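Local coordinates for protein putative methylase (Clostridium difficile, PDB 3LDU) that is a putative methylase that binds GTP and probably methylates guanine bases of ribosomal RNA, at residues F74-F78 / D113-I117; S102-L108 / V147-D152. All blocks are in the same frame, centred on the assembly; numbering follows the deposited sequence.

Contact 1. Residues F74-F78 / D113-I117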
loop_
_atom_site.group_PDB
_atom_site.type_symbol
_atom_site.label_atom_id
_atom_site.label_comp_id
_atom_site.label_asym_id
_atom_site.label_seq_id
_atom_site.Cartn_x
_atom_site.Cartn_y
_atom_site.Cartn_z
ATOM N N PHE A 74 -30.406 -13.607 1.912
ATOM C CA PHE A 74 -30.594 -12.167 1.948
ATOM C C PHE A 74 -31.436 -11.724 3.152
ATOM O O PHE A 74 -31.191 -10.673 3.733
ATOM C CB PHE A 74 -31.124 -11.649 0.611
ATOM C CG PHE A 74 -30.102 -11.731 -0.508
ATOM C CD1 PHE A 74 -29.026 -10.863 -0.540
ATOM C CD2 PHE A 74 -30.205 -12.699 -1.493
ATOM C CE1 PHE A 74 -28.078 -10.944 -1.544
ATOM C CE2 PHE A 74 -29.261 -12.787 -2.506
ATOM C CZ PHE A 74 -28.201 -11.905 -2.530
ATOM N N ASP A 75 -32.403 -12.545 3.558
ATOM C CA ASP A 75 -33.155 -12.252 4.780
ATOM C C ASP A 75 -32.217 -12.185 5.999
ATOM O O ASP A 75 -32.317 -11.277 6.825
ATOM C CB ASP A 75 -34.265 -13.286 4.999
ATOM C CG ASP A 75 -35.361 -13.203 3.945
ATOM O OD1 ASP A 75 -35.631 -12.090 3.445
ATOM O OD2 ASP A 75 -35.961 -14.251 3.620
ATOM N N GLU A 76 -31.300 -13.137 6.104
ATOM C CA GLU A 76 -30.361 -13.153 7.218
ATOM C C GLU A 76 -29.411 -11.945 7.159
ATOM O O GLU A 76 -29.121 -11.327 8.179
ATOM C CB GLU A 76 -29.588 -14.475 7.255
ATOM C CG GLU A 76 -28.779 -14.680 8.527
ATOM C CD GLU A 76 -28.127 -16.056 8.616
ATOM O OE1 GLU A 76 -27.697 -16.429 9.734
ATOM O OE2 GLU A 76 -28.039 -16.762 7.580
ATOM N N LEU A 77 -28.922 -11.626 5.960
ATOM C CA LEU A 77 -28.080 -10.439 5.759
ATOM C C LEU A 77 -28.826 -9.167 6.202
ATOM O O LEU A 77 -28.283 -8.331 6.928
ATOM C CB LEU A 77 -27.657 -10.325 4.286
ATOM C CG LEU A 77 -26.933 -9.037 3.862
ATOM C CD1 LEU A 77 -25.599 -8.940 4.582
ATOM C CD2 LEU A 77 -26.702 -8.988 2.350
ATOM N N PHE A 78 -30.073 -9.034 5.765
ATOM C CA PHE A 78 -30.901 -7.889 6.154
ATOM C C PHE A 78 -31.121 -7.801 7.667
ATOM O O PHE A 78 -30.853 -6.774 8.284
ATOM C CB PHE A 78 -32.256 -7.914 5.438
ATOM C CG PHE A 78 -33.153 -6.776 5.824
ATOM C CD1 PHE A 78 -32.942 -5.510 5.310
ATOM C CD2 PHE A 78 -34.190 -6.969 6.721
ATOM C CE1 PHE A 78 -33.758 -4.451 5.672
ATOM C CE2 PHE A 78 -35.015 -5.915 7.092
ATOM C CZ PHE A 78 -34.803 -4.653 6.562
ATOM N N ASP A 113 -26.757 -7.030 -5.257
ATOM C CA ASP A 113 -27.890 -7.324 -4.378
ATOM C C ASP A 113 -27.502 -7.236 -2.907
ATOM O O ASP A 113 -28.303 -6.785 -2.064
ATOM C CB ASP A 113 -28.500 -8.684 -4.706
ATOM C CG ASP A 113 -29.156 -8.696 -6.070
ATOM O OD1 ASP A 113 -29.972 -7.785 -6.344
ATOM O OD2 ASP A 113 -28.840 -9.595 -6.878
ATOM N N VAL A 114 -26.271 -7.645 -2.603
ATOM C CA VAL A 114 -25.725 -7.484 -1.258
ATOM C C VAL A 114 -25.731 -5.994 -0.896
ATOM O O VAL A 114 -26.140 -5.605 0.205
ATOM C CB VAL A 114 -24.295 -8.052 -1.155
ATOM C CG1 VAL A 114 -23.584 -7.556 0.103
ATOM C CG2 VAL A 114 -24.313 -9.578 -1.209
ATOM N N GLN A 115 -25.291 -5.162 -1.835
ATOM C CA GLN A 115 -25.232 -3.720 -1.618
ATOM C C GLN A 115 -26.618 -3.145 -1.355
ATOM O O GLN A 115 -26.783 -2.337 -0.444
ATOM C CB GLN A 115 -24.611 -2.991 -2.811
ATOM C CG GLN A 115 -23.113 -3.240 -3.017
ATOM C CD GLN A 115 -22.637 -2.576 -4.306
ATOM O OE1 GLN A 115 -22.877 -3.088 -5.395
ATOM N NE2 GLN A 115 -22.005 -1.408 -4.187
ATOM N N ALA A 116 -27.600 -3.551 -2.160
ATOM C CA ALA A 116 -28.954 -3.017 -2.025
ATOM C C ALA A 116 -29.570 -3.416 -0.692
ATOM O O ALA A 116 -30.209 -2.599 -0.050
ATOM C CB ALA A 116 -29.850 -3.487 -3.163
ATOM N N ILE A 117 -29.396 -4.674 -0.300
ATOM C CA ILE A 117 -29.986 -5.173 0.939
ATOM C C ILE A 117 -29.360 -4.485 2.157
ATOM O O ILE A 117 -30.063 -4.107 3.098
ATOM C CB ILE A 117 -29.869 -6.713 1.054
ATOM C CG1 ILE A 117 -30.817 -7.402 0.063
ATOM C CG2 ILE A 117 -30.158 -7.179 2.487
ATOM C CD1 ILE A 117 -32.285 -7.403 0.501
#

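Contact 2. Residues S102-L108 / V147-D152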
loop_
_atom_site.group_PDB
_atom_site.type_symbol
_atom_site.label_atom_id
_atom_site.label_comp_id
_atom_site.label_asym_id
_atom_site.label_seq_id
_atom_site.Cartn_x
_atom_site.Cartn_y
_atom_site.Cartn_z
ATOM N N SER A 102 -17.735 -7.257 -1.825
ATOM C CA SER A 102 -16.960 -8.358 -2.386
ATOM C C SER A 102 -17.503 -9.646 -1.793
ATOM O O SER A 102 -17.797 -9.699 -0.608
ATOM C CB SER A 102 -15.474 -8.199 -2.032
ATOM O OG SER A 102 -14.962 -6.952 -2.455
ATOM N N SER A 103 -17.644 -10.680 -2.615
ATOM C CA SER A 103 -18.164 -11.950 -2.123
ATOM C C SER A 103 -17.358 -13.094 -2.718
ATOM O O SER A 103 -17.243 -13.197 -3.933
ATOM C CB SER A 103 -19.636 -12.110 -2.486
ATOM O OG SER A 103 -20.112 -13.357 -2.020
ATOM N N ILE A 104 -16.810 -13.927 -1.837
ATOM C CA ILE A 104 -15.905 -15.018 -2.213
ATOM C C ILE A 104 -16.357 -16.333 -1.563
ATOM O O ILE A 104 -16.520 -16.406 -0.337
ATOM C CB ILE A 104 -14.461 -14.688 -1.775
ATOM C CG1 ILE A 104 -13.946 -13.455 -2.532
ATOM C CG2 ILE A 104 -13.539 -15.891 -2.009
ATOM C CD1 ILE A 104 -12.645 -12.901 -1.995
ATOM N N LYS A 105 -16.578 -17.369 -2.374
ATOM C CA LYS A 105 -16.985 -18.681 -1.855
ATOM C C LYS A 105 -18.180 -18.603 -0.910
ATOM O O LYS A 105 -18.179 -19.233 0.151
ATOM C CB LYS A 105 -15.823 -19.349 -1.117
ATOM C CG LYS A 105 -14.595 -19.604 -1.978
ATOM C CD LYS A 105 -13.470 -20.177 -1.135
ATOM C CE LYS A 105 -12.305 -20.656 -2.007
ATOM N NZ LYS A 105 -11.361 -19.562 -2.370
ATOM N N SER A 106 -19.187 -17.832 -1.299
ATOM C CA SER A 106 -20.330 -17.568 -0.434
ATOM C C SER A 106 -21.625 -17.668 -1.220
ATOM O O SER A 106 -21.675 -17.328 -2.409
ATOM C CB SER A 106 -20.217 -16.157 0.159
ATOM O OG SER A 106 -19.026 -16.006 0.907
ATOM N N LYS A 107 -22.679 -18.103 -0.539
ATOM C CA LYS A 107 -24.000 -18.229 -1.142
ATOM C C LYS A 107 -24.529 -16.893 -1.677
ATOM O O LYS A 107 -25.163 -16.854 -2.729
ATOM C CB LYS A 107 -24.971 -18.843 -0.132
ATOM C CG LYS A 107 -24.571 -20.251 0.317
ATOM C CD LYS A 107 -25.343 -20.715 1.552
ATOM C CE LYS A 107 -26.620 -21.485 1.205
ATOM N NZ LYS A 107 -27.692 -20.645 0.609
ATOM N N LEU A 108 -24.242 -15.800 -0.971
ATOM C CA LEU A 108 -24.654 -14.472 -1.429
ATOM C C LEU A 108 -23.614 -13.884 -2.385
ATOM O O LEU A 108 -22.886 -12.953 -2.031
ATOM C CB LEU A 108 -24.875 -13.539 -0.239
ATOM C CG LEU A 108 -25.843 -14.065 0.831
ATOM C CD1 LEU A 108 -25.955 -13.052 1.959
ATOM C CD2 LEU A 108 -27.211 -14.382 0.229
ATOM N N VAL A 147 -18.708 -3.935 2.252
ATOM C CA VAL A 147 -19.179 -5.245 2.695
ATOM C C VAL A 147 -18.284 -6.313 2.078
ATOM O O VAL A 147 -18.004 -6.262 0.879
ATOM C CB VAL A 147 -20.635 -5.515 2.263
ATOM C CG1 VAL A 147 -21.135 -6.841 2.834
ATOM C CG2 VAL A 147 -21.545 -4.381 2.707
ATOM N N PHE A 148 -17.828 -7.252 2.904
ATOM C CA PHE A 148 -16.927 -8.309 2.451
ATOM C C PHE A 148 -17.482 -9.637 2.957
ATOM O O PHE A 148 -17.688 -9.805 4.157
ATOM C CB PHE A 148 -15.525 -8.066 3.024
ATOM C CG PHE A 148 -14.523 -9.126 2.670
ATOM C CD1 PHE A 148 -13.871 -9.095 1.446
ATOM C CD2 PHE A 148 -14.210 -10.133 3.574
ATOM C CE1 PHE A 148 -12.940 -10.066 1.116
ATOM C CE2 PHE A 148 -13.270 -11.103 3.246
ATOM C CZ PHE A 148 -12.646 -11.070 2.017
ATOM N N ILE A 149 -17.756 -10.565 2.042
ATOM C CA ILE A 149 -18.282 -11.873 2.424
ATOM C C ILE A 149 -17.325 -12.973 1.979
ATOM O O ILE A 149 -16.938 -13.042 0.813
ATOM C CB ILE A 149 -19.689 -12.123 1.843
ATOM C CG1 ILE A 149 -20.576 -10.875 2.032
ATOM C CG2 ILE A 149 -20.342 -13.337 2.521
ATOM C CD1 ILE A 149 -22.022 -11.033 1.541
ATOM N N HIS A 150 -16.922 -13.812 2.929
ATOM C CA HIS A 150 -15.997 -14.891 2.617
ATOM C C HIS A 150 -16.489 -16.140 3.321
ATOM O O HIS A 150 -16.666 -16.145 4.539
ATOM C CB HIS A 150 -14.586 -14.527 3.066
ATOM C CG HIS A 150 -13.584 -15.611 2.812
ATOM N ND1 HIS A 150 -13.009 -15.816 1.577
ATOM C CD2 HIS A 150 -13.086 -16.565 3.625
ATOM C CE1 HIS A 150 -12.179 -16.841 1.647
ATOM N NE2 HIS A 150 -12.203 -17.313 2.882
ATOM N N LYS A 151 -16.770 -17.177 2.539
ATOM C CA LYS A 151 -17.328 -18.407 3.084
ATOM C C LYS A 151 -18.507 -18.116 4.015
ATOM O O LYS A 151 -18.618 -18.690 5.100
ATOM C CB LYS A 151 -16.243 -19.205 3.807
ATOM C CG LYS A 151 -15.153 -19.700 2.852
ATOM C CD LYS A 151 -14.140 -20.596 3.540
ATOM C CE LYS A 151 -12.932 -20.823 2.629
ATOM N NZ LYS A 151 -11.892 -21.687 3.267
ATOM N N ASP A 152 -19.367 -17.202 3.572
ATOM C CA ASP A 152 -20.604 -16.839 4.271
ATOM C C ASP A 152 -20.426 -15.977 5.525
ATOM O O ASP A 152 -21.408 -15.655 6.192
ATOM C CB ASP A 152 -21.431 -18.085 4.602
ATOM C CG ASP A 152 -21.776 -18.888 3.371
ATOM O OD1 ASP A 152 -22.037 -18.272 2.321
ATOM O OD2 ASP A 152 -21.786 -20.136 3.455
HETATM O O HOH W 1 -15.404 -5.041 -0.084
HETATM O O HOH W 2 -23.222 -15.923 1.915
#

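Contact 1. Residues F74-F78 / D113-I117
This is a helix-helix packing contact, largely apolar, between the start of helix 74-82 and an early turn of helix 111-129. The two segments run in broadly the same direction, their axes crossing at -41° and approaching to 10.1 Å, which leaves room for side chains between the backbones. Ile117 lies at the centre, with the largest share of buried surface. Its CG2 lies 3.7 Å from Phe78 CB and 3.9 Å from Leu77 CD2, and its CG1 stands 3.9 Å from Phe74 CD1, so it meets three residues, spaced i, i+3 and i+4, that line one side of the facing helix. The Phe74 ring reaches back along the other helix: its CE1 is 4.0 Å from Val114 CG2, and its CZ is 3.9 Å from Asp113 CB. Asp113 offers its aliphatic carbon to the ring, while its carboxylate is hydrogen-bonded to Ser110. Both segments belong to the THUMP domain, an α/β module found in RNA-modifying enzymes, and two of its helices pack together beside its sheet. Val114 links the helices to that sheet, since it touches Leu77, with CD2 of the leucine 4.1 Å from its CG1, and also Val147 and Ile149 of strand 145-150. Leu108, in the loop before helix 111-129, meets Phe74, Leu77 and Val114 and helps enclose the interface. The backbones come closest at Phe78 and Ile117, with CA atoms 6.0 Å apart; the Phe78 ring has Ile117 O at its edge and forms a cation-pi pair with Lys120.

Contact 2. Residues S102-L108 / V147-D152
Ile149, the residue most deeply covered, lies on strand 145-150 where it pairs in parallel with strand 98-104, the edge strand within this chain. With helix 111-129 between them in sequence, the two form a beta-alpha-beta crossover of the THUMP domain. Ile149 shows the parallel pattern, bonding to the two residues that flank its partner: Ile149 N donates to Ser102 O (2.8 Å), and Ile149 O accepts from Ile104 N (2.8 Å). Its side chain points to the face bearing Ser103, with CD1 4.2 Å from Leu108 CB. Ser102, next in covered area, donates from its N to Val147 O at 2.9 Å, and a water joins its OG to that oxygen. Ile104 sits on the opposite face, its CD1 4.2 Å from Phe148 CE1; Ile104 O accepts from Lys151 N at 3.0 Å. Beyond the strands, Lys107 N donates to Asp152 OD1 (2.9 Å), and Asp152 N to Ser106 OG (2.9 Å). Asp152 OD1 also receives a water held by Leu108 N, and OD2 forms a salt bridge with Lys72. Parallel pairing therefore gives way to side-chain and water bonds that satisfy the backbone N-H groups of Lys107, Leu108 and Asp152 where the segments leave the sheet.

Contact 1 and contact 2 are two layers of one THUMP domain, a helical layer packed against one face of the sheet, with centres 12 Å apart. Their segments alternate along the sequence: the chain passes from helix 74-82 to strand 98-104, into helix 111-129, and then to strand 145-150, so the two contacts interlock along the sequence. Helix meets strand directly: Val114 CG1 lies 3.7 Å from Val147 CG1, and Val114 CG2 lies 3.9 Å from Ile149 CD1. Phe74 N meets the loop after strand 98-104, 3.7 Å from Leu108 CD2. Neither contact reaches the GTP pocket, which lies in the methyltransferase domain; both belong to the THUMP domain's own packing.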